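NAD-dependent epimerase/dehydratase (Bacteroides thetaiotaomicron, PDB 3DHN) is a putative NAD(P)-dependent epimerase, dehydratase or oxidoreductase of the Rossmann-fold class, whose substrate and reaction are not established. Local coordinates at residues V4-S13 against A24-V35; F160-R171 against S190-M201. All coordinates share one frame; numbering follows the deposited sequence.

Contact 1 of 2, residues V4-S13 against A24-V35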
loop_
_atom_site.group_PDB
_atom_site.type_symbol
_atom_site.label_atom_id
_atom_site.label_comp_id
_atom_site.label_asym_id
_atom_site.label_seq_id
_atom_site.Cartn_x
_atom_site.Cartn_y
_atom_site.Cartn_z
ATOM N N VAL A 4 15.700 -9.194 -3.372
ATOM C CA VAL A 4 15.341 -7.806 -3.607
ATOM C C VAL A 4 16.273 -6.889 -2.821
ATOM O O VAL A 4 16.440 -7.047 -1.613
ATOM C CB VAL A 4 13.875 -7.532 -3.201
ATOM C CG1 VAL A 4 13.585 -6.041 -3.264
ATOM C CG2 VAL A 4 12.931 -8.291 -4.131
ATOM N N LYS A 5 16.882 -5.932 -3.517
ATOM C CA LYS A 5 17.796 -4.992 -2.878
ATOM C C LYS A 5 17.430 -3.539 -3.167
ATOM O O LYS A 5 17.357 -2.717 -2.254
ATOM C CB LYS A 5 19.237 -5.261 -3.326
ATOM C CG LYS A 5 19.809 -6.586 -2.826
ATOM C CD LYS A 5 21.208 -6.851 -3.404
ATOM C CE LYS A 5 22.217 -5.797 -2.948
ATOM N NZ LYS A 5 23.551 -5.996 -3.588
ATOM N N LYS A 6 17.198 -3.219 -4.439
ATOM C CA LYS A 6 16.842 -1.859 -4.826
ATOM C C LYS A 6 15.347 -1.706 -5.070
ATOM O O LYS A 6 14.753 -2.470 -5.833
ATOM C CB LYS A 6 17.607 -1.445 -6.083
ATOM C CG LYS A 6 18.987 -0.853 -5.817
ATOM C CD LYS A 6 19.557 -0.241 -7.095
ATOM C CE LYS A 6 18.643 0.861 -7.632
ATOM N NZ LYS A 6 19.047 1.325 -8.990
ATOM N N ILE A 7 14.748 -0.708 -4.427
ATOM C CA ILE A 7 13.318 -0.465 -4.560
ATOM C C ILE A 7 12.964 1.011 -4.684
ATOM O O ILE A 7 13.742 1.895 -4.303
ATOM C CB ILE A 7 12.532 -1.022 -3.338
ATOM C CG1 ILE A 7 12.800 -0.160 -2.099
ATOM C CG2 ILE A 7 12.953 -2.454 -3.046
ATOM C CD1 ILE A 7 12.034 -0.603 -0.858
ATOM N N VAL A 8 11.779 1.260 -5.227
ATOM C CA VAL A 8 11.259 2.607 -5.377
ATOM C C VAL A 8 9.987 2.678 -4.535
ATOM O O VAL A 8 9.151 1.773 -4.588
ATOM C CB VAL A 8 10.875 2.915 -6.827
ATOM C CG1 VAL A 8 10.441 4.371 -6.942
ATOM C CG2 VAL A 8 12.043 2.618 -7.752
ATOM N N LEU A 9 9.847 3.747 -3.757
ATOM C CA LEU A 9 8.672 3.932 -2.917
ATOM C C LEU A 9 7.954 5.177 -3.423
ATOM O O LEU A 9 8.442 6.298 -3.252
ATOM C CB LEU A 9 9.091 4.130 -1.459
ATOM C CG LEU A 9 8.219 3.597 -0.313
ATOM C CD1 LEU A 9 8.642 4.309 0.965
ATOM C CD2 LEU A 9 6.740 3.818 -0.572
ATOM N N ILE A 10 6.810 4.983 -4.066
ATOM C CA ILE A 10 6.034 6.102 -4.593
ATOM C C ILE A 10 5.048 6.621 -3.545
ATOM O O ILE A 10 4.216 5.868 -3.018
ATOM C CB ILE A 10 5.276 5.692 -5.871
ATOM C CG1 ILE A 10 6.287 5.337 -6.973
ATOM C CG2 ILE A 10 4.365 6.823 -6.330
ATOM C CD1 ILE A 10 5.662 4.820 -8.251
ATOM N N GLY A 11 5.156 7.912 -3.241
ATOM C CA GLY A 11 4.291 8.514 -2.249
ATOM C C GLY A 11 4.846 8.239 -0.866
ATOM O O GLY A 11 4.112 7.860 0.054
ATOM N N ALA A 12 6.156 8.428 -0.727
ATOM C CA ALA A 12 6.843 8.194 0.540
ATOM C C ALA A 12 6.595 9.305 1.552
ATOM O O ALA A 12 7.529 9.788 2.191
ATOM C CB ALA A 12 8.348 8.039 0.293
ATOM N N SER A 13 5.336 9.701 1.701
ATOM C CA SER A 13 4.964 10.755 2.639
ATOM C C SER A 13 3.700 10.362 3.408
ATOM O O SER A 13 3.074 9.348 3.097
ATOM C CB SER A 13 4.723 12.056 1.884
ATOM O OG SER A 13 3.689 11.877 0.942
ATOM N N ALA A 24 11.902 0.251 5.659
ATOM C CA ALA A 24 12.721 -0.325 4.593
ATOM C C ALA A 24 14.208 0.013 4.746
ATOM O O ALA A 24 15.073 -0.837 4.509
ATOM C CB ALA A 24 12.220 0.150 3.242
ATOM N N LEU A 25 14.514 1.248 5.125
ATOM C CA LEU A 25 15.909 1.642 5.295
ATOM C C LEU A 25 16.518 0.901 6.483
ATOM O O LEU A 25 17.652 0.428 6.412
ATOM C CB LEU A 25 16.018 3.155 5.509
ATOM C CG LEU A 25 15.602 4.019 4.315
ATOM C CD1 LEU A 25 15.428 5.462 4.766
ATOM C CD2 LEU A 25 16.659 3.915 3.209
ATOM N N ASN A 26 15.753 0.789 7.566
ATOM C CA ASN A 26 16.219 0.107 8.769
ATOM C C ASN A 26 16.550 -1.364 8.522
ATOM O O ASN A 26 17.248 -1.996 9.318
ATOM C CB ASN A 26 15.160 0.186 9.881
ATOM C CG ASN A 26 15.073 1.563 10.521
ATOM O OD1 ASN A 26 14.268 1.785 11.428
ATOM N ND2 ASN A 26 15.900 2.492 10.059
ATOM N N ARG A 27 16.046 -1.910 7.423
ATOM C CA ARG A 27 16.286 -3.315 7.130
ATOM C C ARG A 27 17.246 -3.583 5.977
ATOM O O ARG A 27 17.272 -4.679 5.408
ATOM C CB ARG A 27 14.942 -4.033 6.946
ATOM C CG ARG A 27 14.190 -4.172 8.271
ATOM C CD ARG A 27 12.726 -4.569 8.116
ATOM N NE ARG A 27 12.547 -5.954 7.683
ATOM C CZ ARG A 27 11.371 -6.577 7.646
ATOM N NH1 ARG A 27 10.265 -5.941 8.017
ATOM N NH2 ARG A 27 11.297 -7.839 7.242
ATOM N N GLY A 28 18.028 -2.565 5.639
ATOM C CA GLY A 28 19.046 -2.713 4.617
ATOM C C GLY A 28 18.726 -2.500 3.158
ATOM O O GLY A 28 19.552 -2.823 2.306
ATOM N N PHE A 29 17.558 -1.951 2.854
ATOM C CA PHE A 29 17.188 -1.721 1.467
ATOM C C PHE A 29 17.663 -0.380 0.940
ATOM O O PHE A 29 17.738 0.604 1.680
ATOM C CB PHE A 29 15.666 -1.810 1.309
ATOM C CG PHE A 29 15.129 -3.206 1.420
ATOM C CD1 PHE A 29 15.116 -4.051 0.315
ATOM C CD2 PHE A 29 14.676 -3.689 2.637
ATOM C CE1 PHE A 29 14.662 -5.366 0.424
ATOM C CE2 PHE A 29 14.220 -5.002 2.758
ATOM C CZ PHE A 29 14.213 -5.840 1.650
ATOM N N GLU A 30 17.990 -0.349 -0.347
ATOM C CA GLU A 30 18.416 0.885 -1.001
ATOM C C GLU A 30 17.117 1.445 -1.569
ATOM O O GLU A 30 16.477 0.825 -2.420
ATOM C CB GLU A 30 19.432 0.566 -2.096
ATOM C CG GLU A 30 20.552 -0.334 -1.580
ATOM C CD GLU A 30 21.924 0.093 -2.053
ATOM O OE1 GLU A 30 22.313 -0.280 -3.180
ATOM O OE2 GLU A 30 22.612 0.809 -1.291
ATOM N N VAL A 31 16.723 2.620 -1.097
ATOM C CA VAL A 31 15.446 3.181 -1.502
ATOM C C VAL A 31 15.438 4.501 -2.248
ATOM O O VAL A 31 16.187 5.422 -1.918
ATOM C CB VAL A 31 14.528 3.354 -0.250
ATOM C CG1 VAL A 31 13.103 3.703 -0.669
ATOM C CG2 VAL A 31 14.554 2.099 0.603
ATOM N N THR A 32 14.578 4.582 -3.260
ATOM C CA THR A 32 14.389 5.811 -4.009
ATOM C C THR A 32 12.972 6.255 -3.652
ATOM O O THR A 32 11.983 5.670 -4.112
ATOM C CB THR A 32 14.486 5.605 -5.530
ATOM O OG1 THR A 32 15.811 5.180 -5.870
ATOM C CG2 THR A 32 14.186 6.907 -6.258
ATOM N N ALA A 33 12.876 7.275 -2.805
ATOM C CA ALA A 33 11.585 7.793 -2.376
ATOM C C ALA A 33 11.119 8.890 -3.312
ATOM O O ALA A 33 11.867 9.817 -3.609
ATOM C CB ALA A 33 11.683 8.326 -0.949
ATOM N N VAL A 34 9.878 8.781 -3.774
ATOM C CA VAL A 34 9.313 9.776 -4.675
ATOM C C VAL A 34 8.196 10.511 -3.946
ATOM O O VAL A 34 7.218 9.896 -3.510
ATOM C CB VAL A 34 8.744 9.120 -5.947
ATOM C CG1 VAL A 34 8.429 10.184 -6.979
ATOM C CG2 VAL A 34 9.738 8.111 -6.503
ATOM N N VAL A 35 8.343 11.828 -3.819
ATOM C CA VAL A 35 7.357 12.643 -3.111
ATOM C C VAL A 35 7.120 13.982 -3.800
ATOM O O VAL A 35 7.891 14.379 -4.669
ATOM C CB VAL A 35 7.834 12.928 -1.678
ATOM C CG1 VAL A 35 7.963 11.628 -0.898
ATOM C CG2 VAL A 35 9.188 13.659 -1.720
HETATM O O HOH W 1 16.465 2.525 -5.257
#
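With CG1 of I7 lodged between the backbone N and the carbonyl carbon (chi1 72°), and CD1 carried on in an extended chain, the isoleucine leans across V31 toward A24. Its CG1 lies 3.9 Å from V31 CG2, and its CD1 ends 4.2 Å from A24 CB at the close of helix 14-25. F29 turns its CG away from its own carbonyl carbon (chi1 -72°), which brings the ring beside V4 and K5: K5 O sits at the edge near the ring plane, while V4 O comes obliquely to within 3.2 Å of F29 CE1. Strands 6-10 and 30-34, which carry or adjoin these side chains, run parallel with their axes 4.7 Å apart. Backbone bonds pass back and forth from E30 N, which gives to K5 O, to V34 N, which gives to L9 O at 2.9 Å. V34 O then takes G11 N and, weakly, A12 N, so it grips the first turn beyond the strand. I7 O accepts T32 N and also a water that is hydrogen-bonded to T32 OG1 at 2.8 Å, tying side chain to backbone. On the face of V8, I10 and V34, V8 CG1 meets V34 CG2 at 3.8 Å; on the face of L9, V31 and A33, over which L20 and L21 of helix 14-25 pack, A12 CB touches A33 CB at 3.6 Å. The helix itself stops in a Schellman motif with G28 at C-prime, and the chain turns there into the second strand. Strand, helix and neighbouring parallel strand make up the first beta-alpha-beta unit of a Rossmann fold, the unit that in this family normally holds the dinucleotide.

Contact 2 of 2, residues F160-R171 against S190-M201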
loop_
_atom_site.group_PDB
_atom_site.type_symbol
_atom_site.label_atom_id
_atom_site.label_comp_id
_atom_site.label_asym_id
_atom_site.label_seq_id
_atom_site.Cartn_x
_atom_site.Cartn_y
_atom_site.Cartn_z
ATOM N N PHE A 160 -2.295 -4.778 -0.545
ATOM C CA PHE A 160 -2.334 -4.998 0.903
ATOM C C PHE A 160 -3.404 -4.156 1.612
ATOM O O PHE A 160 -3.212 -2.969 1.884
ATOM C CB PHE A 160 -0.931 -4.722 1.478
ATOM C CG PHE A 160 -0.729 -5.178 2.910
ATOM C CD1 PHE A 160 -1.595 -6.085 3.511
ATOM C CD2 PHE A 160 0.362 -4.703 3.650
ATOM C CE1 PHE A 160 -1.388 -6.511 4.831
ATOM C CE2 PHE A 160 0.581 -5.123 4.964
ATOM C CZ PHE A 160 -0.295 -6.029 5.557
ATOM N N SER A 161 -4.540 -4.788 1.893
ATOM C CA SER A 161 -5.665 -4.128 2.569
ATOM C C SER A 161 -5.433 -3.988 4.069
ATOM O O SER A 161 -5.384 -4.989 4.787
ATOM C CB SER A 161 -6.966 -4.928 2.375
ATOM O OG SER A 161 -7.475 -4.867 1.053
ATOM N N PRO A 162 -5.293 -2.748 4.570
ATOM C CA PRO A 162 -5.082 -2.546 6.010
ATOM C C PRO A 162 -6.396 -2.792 6.748
ATOM O O PRO A 162 -7.426 -3.016 6.115
ATOM C CB PRO A 162 -4.684 -1.073 6.095
ATOM C CG PRO A 162 -5.447 -0.458 4.936
ATOM C CD PRO A 162 -5.218 -1.469 3.839
ATOM N N ALA A 163 -6.364 -2.741 8.077
ATOM C CA ALA A 163 -7.571 -2.911 8.885
ATOM C C ALA A 163 -8.433 -1.656 8.699
ATOM O O ALA A 163 -7.923 -0.610 8.298
ATOM C CB ALA A 163 -7.204 -3.079 10.365
ATOM N N ALA A 164 -9.725 -1.751 9.004
ATOM C CA ALA A 164 -10.633 -0.612 8.830
ATOM C C ALA A 164 -10.177 0.671 9.522
ATOM O O ALA A 164 -10.405 1.765 9.008
ATOM C CB ALA A 164 -12.045 -0.982 9.292
ATOM N N ASP A 165 -9.518 0.542 10.668
ATOM C CA ASP A 165 -9.041 1.703 11.414
ATOM C C ASP A 165 -7.526 1.628 11.642
ATOM O O ASP A 165 -7.053 0.883 12.503
ATOM C CB ASP A 165 -9.787 1.787 12.749
ATOM C CG ASP A 165 -9.333 2.948 13.613
ATOM O OD1 ASP A 165 -8.962 4.004 13.060
ATOM O OD2 ASP A 165 -9.370 2.806 14.856
HETATM N N MSE A 166 -6.776 2.397 10.858
HETATM C CA MSE A 166 -5.316 2.422 10.956
HETATM C C MSE A 166 -4.785 3.794 11.372
HETATM O O MSE A 166 -5.056 4.799 10.715
HETATM C CB MSE A 166 -4.692 2.010 9.617
HETATM C CG MSE A 166 -3.175 2.144 9.580
HETATM SE SE MSE A 166 -2.357 1.250 8.071
HETATM C CE MSE A 166 -3.325 2.126 6.632
ATOM N N ARG A 167 -4.014 3.822 12.457
ATOM C CA ARG A 167 -3.461 5.069 12.984
ATOM C C ARG A 167 -2.073 4.825 13.559
ATOM O O ARG A 167 -1.654 3.673 13.737
ATOM C CB ARG A 167 -4.346 5.612 14.111
ATOM C CG ARG A 167 -5.801 5.175 14.031
ATOM C CD ARG A 167 -6.397 4.954 15.420
ATOM N NE ARG A 167 -7.321 6.016 15.803
ATOM C CZ ARG A 167 -8.048 6.008 16.917
ATOM N NH1 ARG A 167 -7.958 4.988 17.762
ATOM N NH2 ARG A 167 -8.860 7.022 17.189
ATOM N N PRO A 168 -1.331 5.905 13.856
ATOM C CA PRO A 168 0.004 5.719 14.421
ATOM C C PRO A 168 -0.162 4.995 15.757
ATOM O O PRO A 168 -1.110 5.257 16.496
ATOM C CB PRO A 168 0.512 7.149 14.588
ATOM C CG PRO A 168 -0.172 7.885 13.467
ATOM C CD PRO A 168 -1.575 7.321 13.519
ATOM N N GLY A 169 0.743 4.071 16.047
ATOM C CA GLY A 169 0.670 3.323 17.289
ATOM C C GLY A 169 2.028 2.753 17.625
ATOM O O GLY A 169 3.048 3.436 17.509
ATOM N N VAL A 170 2.048 1.490 18.027
ATOM C CA VAL A 170 3.291 0.818 18.378
ATOM C C VAL A 170 3.598 -0.275 17.365
ATOM O O VAL A 170 2.690 -0.832 16.753
ATOM C CB VAL A 170 3.185 0.150 19.775
ATOM C CG1 VAL A 170 4.485 -0.571 20.121
ATOM C CG2 VAL A 170 2.840 1.199 20.830
ATOM N N ARG A 171 4.884 -0.560 17.182
ATOM C CA ARG A 171 5.331 -1.629 16.296
ATOM C C ARG A 171 5.430 -2.844 17.217
ATOM O O ARG A 171 6.469 -3.096 17.814
ATOM C CB ARG A 171 6.712 -1.309 15.706
ATOM C CG ARG A 171 7.234 -2.364 14.727
ATOM C CD ARG A 171 8.645 -2.039 14.237
ATOM N NE ARG A 171 9.108 -2.969 13.206
ATOM C CZ ARG A 171 9.236 -4.281 13.376
ATOM N NH1 ARG A 171 8.936 -4.833 14.544
ATOM N NH2 ARG A 171 9.661 -5.049 12.380
ATOM N N SER A 190 -11.913 -3.653 13.991
ATOM C CA SER A 190 -10.845 -3.958 13.054
ATOM C C SER A 190 -9.822 -2.825 13.076
ATOM O O SER A 190 -10.093 -1.723 12.583
ATOM C CB SER A 190 -11.427 -4.119 11.645
ATOM O OG SER A 190 -10.405 -4.210 10.664
ATOM N N HIS A 191 -8.649 -3.093 13.643
ATOM C CA HIS A 191 -7.619 -2.071 13.708
ATOM C C HIS A 191 -6.187 -2.596 13.597
ATOM O O HIS A 191 -5.917 -3.787 13.780
ATOM C CB HIS A 191 -7.765 -1.249 15.001
ATOM C CG HIS A 191 -7.682 -2.059 16.258
ATOM N ND1 HIS A 191 -6.911 -1.679 17.336
ATOM C CD2 HIS A 191 -8.283 -3.219 16.619
ATOM C CE1 HIS A 191 -7.041 -2.568 18.304
ATOM N NE2 HIS A 191 -7.868 -3.514 17.895
ATOM N N ILE A 192 -5.276 -1.683 13.284
ATOM C CA ILE A 192 -3.865 -1.998 13.163
ATOM C C ILE A 192 -3.072 -0.692 13.242
ATOM O O ILE A 192 -3.575 0.375 12.872
ATOM C CB ILE A 192 -3.549 -2.690 11.806
ATOM C CG1 ILE A 192 -2.135 -3.281 11.830
ATOM C CG2 ILE A 192 -3.701 -1.699 10.657
ATOM C CD1 ILE A 192 -1.985 -4.438 12.832
ATOM N N SER A 193 -1.837 -0.769 13.722
ATOM C CA SER A 193 -1.010 0.427 13.792
ATOM C C SER A 193 -0.334 0.618 12.442
ATOM O O SER A 193 -0.127 -0.345 11.695
ATOM C CB SER A 193 0.072 0.299 14.864
ATOM O OG SER A 193 1.097 -0.589 14.455
ATOM N N VAL A 194 -0.001 1.867 12.133
ATOM C CA VAL A 194 0.679 2.202 10.892
ATOM C C VAL A 194 2.050 1.528 10.886
ATOM O O VAL A 194 2.505 1.033 9.859
ATOM C CB VAL A 194 0.873 3.729 10.763
ATOM C CG1 VAL A 194 1.855 4.035 9.656
ATOM C CG2 VAL A 194 -0.460 4.395 10.465
ATOM N N GLU A 195 2.698 1.500 12.044
ATOM C CA GLU A 195 4.013 0.884 12.157
ATOM C C GLU A 195 3.967 -0.632 11.904
ATOM O O GLU A 195 4.822 -1.174 11.196
ATOM C CB GLU A 195 4.612 1.173 13.538
ATOM C CG GLU A 195 4.944 2.646 13.802
ATOM C CD GLU A 195 3.711 3.528 13.930
ATOM O OE1 GLU A 195 2.639 3.010 14.307
ATOM O OE2 GLU A 195 3.821 4.750 13.676
ATOM N N ASP A 196 2.974 -1.318 12.468
ATOM C CA ASP A 196 2.876 -2.767 12.244
ATOM C C ASP A 196 2.483 -3.095 10.809
ATOM O O ASP A 196 2.897 -4.131 10.268
ATOM C CB ASP A 196 1.901 -3.427 13.227
ATOM C CG ASP A 196 2.589 -3.896 14.504
ATOM O OD1 ASP A 196 3.758 -4.340 14.415
ATOM O OD2 ASP A 196 1.966 -3.840 15.593
ATOM N N TYR A 197 1.693 -2.218 10.188
ATOM C CA TYR A 197 1.295 -2.422 8.797
ATOM C C TYR A 197 2.533 -2.317 7.901
ATOM O O TYR A 197 2.687 -3.072 6.934
ATOM C CB TYR A 197 0.243 -1.381 8.380
ATOM C CG TYR A 197 -0.074 -1.383 6.900
ATOM C CD1 TYR A 197 0.736 -0.701 5.986
ATOM C CD2 TYR A 197 -1.172 -2.093 6.410
ATOM C CE1 TYR A 197 0.455 -0.728 4.613
ATOM C CE2 TYR A 197 -1.463 -2.129 5.052
ATOM C CZ TYR A 197 -0.651 -1.442 4.155
ATOM O OH TYR A 197 -0.962 -1.461 2.809
ATOM N N ALA A 198 3.423 -1.385 8.222
ATOM C CA ALA A 198 4.637 -1.211 7.429
ATOM C C ALA A 198 5.576 -2.401 7.598
ATOM O O ALA A 198 6.177 -2.875 6.628
ATOM C CB ALA A 198 5.352 0.075 7.831
ATOM N N ALA A 199 5.711 -2.876 8.833
ATOM C CA ALA A 199 6.587 -4.008 9.105
ATOM C C ALA A 199 6.155 -5.213 8.289
ATOM O O ALA A 199 6.995 -5.953 7.767
ATOM C CB ALA A 199 6.567 -4.353 10.587
ATOM N N ALA A 200 4.842 -5.409 8.177
ATOM C CA ALA A 200 4.302 -6.532 7.419
ATOM C C ALA A 200 4.561 -6.370 5.918
ATOM O O ALA A 200 4.917 -7.335 5.230
ATOM C CB ALA A 200 2.815 -6.669 7.686
HETATM N N MSE A 201 4.390 -5.150 5.414
HETATM C CA MSE A 201 4.619 -4.865 3.999
HETATM C C MSE A 201 6.067 -5.157 3.599
HETATM O O MSE A 201 6.316 -5.735 2.544
HETATM C CB MSE A 201 4.283 -3.402 3.686
HETATM C CG MSE A 201 4.506 -3.008 2.236
HETATM SE SE MSE A 201 3.287 -3.867 0.979
HETATM C CE MSE A 201 2.181 -2.328 0.537
HETATM O O HOH W 2 3.360 6.106 16.385
#
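The rings of F160 and Y197 form an offset stack, planes 14° apart and centroids 4.4 Å from each other, with Y197 CE2 over one face of F160 toward its rim. F160 also stacks with F215 of strand 213-218. F160 O lies in the tyrosine plane at its edge and accepts a hydrogen bond from Y197 OH at 2.9 Å, a bond that probably helps set the offset of the rings. P162 CB comes obliquely to Y197 CE2 at 3.5 Å. The selenium of M166, a selenomethionine, also approaches that ring obliquely, SE being 3.7 Å from Y197 CG in a Met-aromatic contact; its CG, anti to the backbone N (chi1 174°), leads the chain past V194 CG2. Farther along, the guanidinium of R171 lays one face on A199 CB, while its NE makes a salt bridge with E23 of helix 14-25.

Strands 165-167 and 191-193 pair here as a small two-stranded parallel sheet, separate from the main Rossmann sheet, and the second strand runs straight into helix 194-206. Just before the paired strands S190 OG accepts A164 N, and beyond them V194 N donates to R167 O. S193 is the N-cap: its OG accepts D196 N and donates to V170 O, both at 2.8 Å, so the serine joins the helix start to the loop after strand 165-167. E195, its chain bent at chi2 (69°), brings OE1 back to G169 N at 2.8 Å on the syn side, though tilted out of the carboxylate plane. The D196 carboxylate is held by T172, G173 and Y219.

Overall arrangement
Contact 1 (4-13 with 24-35) closes before contact 2 (160-171 with 190-201) opens, and their centres lie about 18 Å apart. Both reach the central sheet, where strands 70-73 and 106-110 separate strand 6-10 from strand 156-161. Contact 1 builds the first beta-alpha-beta unit, whereas contact 2 joins a later strand of that sheet to a small outlying parallel pair and helix 194-206. Helix 14-25 and the turn after it meet helix 194-206: R27, in that turn, probably bonds through NH1 to A199 O and pairs with D203, while M166, V194 and M201 touch helix 14-25. The probable dinucleotide-binding half is thus packed directly against the later part of the chain.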